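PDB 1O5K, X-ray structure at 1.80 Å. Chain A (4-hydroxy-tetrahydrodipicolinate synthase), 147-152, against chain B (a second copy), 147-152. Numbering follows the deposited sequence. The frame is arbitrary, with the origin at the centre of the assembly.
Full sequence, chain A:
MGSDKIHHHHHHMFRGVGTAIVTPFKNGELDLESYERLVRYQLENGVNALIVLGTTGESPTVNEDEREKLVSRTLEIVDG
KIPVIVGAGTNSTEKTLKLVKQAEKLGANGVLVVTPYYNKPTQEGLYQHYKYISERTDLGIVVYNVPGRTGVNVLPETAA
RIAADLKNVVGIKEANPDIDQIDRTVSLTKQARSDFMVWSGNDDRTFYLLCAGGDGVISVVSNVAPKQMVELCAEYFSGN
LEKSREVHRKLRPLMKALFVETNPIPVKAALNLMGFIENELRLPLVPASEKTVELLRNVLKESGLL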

# COMPACT_ATOMS: atom_id res chain seq x y z
N PRO A 147 4.43 -7.17 -11.27
CA PRO A 147 4.40 -7.53 -9.83
C PRO A 147 3.02 -7.73 -9.24
O PRO A 147 2.83 -8.54 -8.37
N GLY A 148 2.04 -7.00 -9.76
CA GLY A 148 0.67 -7.15 -9.27
C GLY A 148 0.07 -8.54 -9.51
O GLY A 148 -0.82 -8.99 -8.74
N ARG A 149 0.57 -9.23 -10.52
CA ARG A 149 0.18 -10.61 -10.81
C ARG A 149 1.13 -11.68 -10.22
O ARG A 149 0.66 -12.75 -9.87
N THR A 150 2.43 -11.40 -10.18
CA THR A 150 3.43 -12.41 -9.85
C THR A 150 3.86 -12.45 -8.41
O THR A 150 4.32 -13.52 -7.92
N GLY A 151 3.74 -11.31 -7.72
CA GLY A 151 4.26 -11.18 -6.37
C GLY A 151 5.75 -10.82 -6.29
O GLY A 151 6.33 -10.82 -5.19
N VAL A 152 6.36 -10.50 -7.42
CA VAL A 152 7.78 -10.15 -7.41
C VAL A 152 7.97 -9.04 -8.42
O VAL A 152 7.32 -9.04 -9.50
N PRO B 147 -2.66 -13.80 -0.76
CA PRO B 147 -2.68 -12.76 -1.78
C PRO B 147 -1.34 -12.20 -2.15
O PRO B 147 -1.19 -11.77 -3.27
N GLY B 148 -0.40 -12.18 -1.20
CA GLY B 148 0.96 -11.66 -1.47
C GLY B 148 1.70 -12.48 -2.51
O GLY B 148 2.59 -11.93 -3.19
N ARG B 149 1.31 -13.74 -2.69
CA ARG B 149 1.97 -14.60 -3.65
C ARG B 149 1.14 -14.72 -4.91
O ARG B 149 1.70 -14.96 -5.96
N THR B 150 -0.18 -14.68 -4.78
CA THR B 150 -1.05 -15.05 -5.90
C THR B 150 -1.58 -13.88 -6.71
O THR B 150 -2.00 -14.04 -7.86
N GLY B 151 -1.65 -12.71 -6.07
CA GLY B 151 -2.29 -11.56 -6.70
C GLY B 151 -3.81 -11.50 -6.52
O GLY B 151 -4.43 -10.58 -7.05
N VAL B 152 -4.39 -12.40 -5.74
CA VAL B 152 -5.84 -12.37 -5.47
C VAL B 152 -6.13 -12.70 -4.01
O VAL B 152 -5.50 -13.55 -3.42

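The two copies of this short helical turn meet backbone to backbone, and no side chain points into the contact. Thr A150 and Thr B150 lie opposite each other at the centre, with Arg A149 facing Gly B151 and Gly A151 facing Arg B149, their CA atoms 4.9 Å apart in both pairs. Glycine makes this approach possible. Gly A151 CA lies 3.7 Å from Gly B148 O, and Gly B151 CA lies 3.6 Å from Gly A148 O; a CB on Gly A151 or Gly B151 would point toward the other chain and clash with that carbonyl oxygen. The positive phi of these residues, just beyond the helix, would independently jam a CB against the preceding carbonyl.

The CA-to-CB bonds of both arginines point away from the other stretch. Arg A149 and Arg B149 share an m, t, t conformation through chi3, with chi4 at -99° and -91°; each side chain is extended through chi3, and its NH1 and NH2 are hydrogen-bonded elsewhere in the structure. Their side chains make no contact with the opposite stretch, leaving the backbone to make the contact.

Thr A150 and Thr B150 also direct CB away, and both adopt the p rotamer. This places OG1 to accept a hydrogen bond from the backbone two residues on: Val A152 N to Thr A150 OG1 and Val B152 N to Thr B150 OG1, each 3.1 Å. The threonine thus braces the turn that follows its own helix. Val A152 and Val B152, both p, have CA-to-CB bonds directed sideways and do not touch the partner stretch.

No direct hydrogen bond crosses the contact. Instead, carbonyl groups converge, with Arg A149 O 3.6 Å from Thr B150 O, and two waters donate to some of these carbonyls. One water donates to both Arg A149 O and Arg B149 O, while another donates to Gly A148 O and Gly B151 O.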

# COMPACT_ATOMS: atom_id res chain seq x y z
CB PRO A 147 5.12 -6.37 -9.16
CG PRO A 147 5.34 -5.34 -10.17
CD PRO A 147 5.25 -5.96 -11.52
CB ARG A 149 0.05 -10.88 -12.28
CG ARG A 149 -1.06 -10.14 -12.97
CD ARG A 149 -1.16 -10.50 -14.45
NE ARG A 149 -2.25 -9.81 -15.18
CZ ARG A 149 -3.43 -10.37 -15.45
NH1 ARG A 149 -4.38 -9.71 -16.15
NH2 ARG A 149 -3.67 -11.56 -15.01
CB THR A 150 4.72 -12.15 -10.66
OG1 THR A 150 5.21 -10.83 -10.29
CG2 THR A 150 4.41 -12.16 -12.15
CB VAL A 152 8.67 -11.35 -7.76
CG1 VAL A 152 8.52 -11.76 -9.24
CG2 VAL A 152 10.11 -10.99 -7.45
CB PRO B 147 -3.54 -11.63 -1.17
CG PRO B 147 -4.07 -12.14 0.08
CD PRO B 147 -3.56 -13.49 0.37
CB ARG B 149 2.22 -15.99 -3.11
CG ARG B 149 3.36 -16.09 -2.16
CD ARG B 149 3.47 -17.49 -1.60
NE ARG B 149 4.57 -17.69 -0.64
CZ ARG B 149 5.79 -18.08 -0.93
NH1 ARG B 149 6.15 -18.28 -2.17
NH2 ARG B 149 6.68 -18.28 0.04
CB THR B 150 -2.29 -15.79 -5.36
OG1 THR B 150 -3.06 -14.91 -4.52
CG2 THR B 150 -1.89 -17.06 -4.58
CB VAL B 152 -6.59 -13.35 -6.44
CG1 VAL B 152 -6.26 -14.84 -6.12
CG2 VAL B 152 -8.15 -13.10 -6.51
O HOH W 1 -3.06 -8.19 -7.69
O HOH W 2 1.28 -15.21 -8.70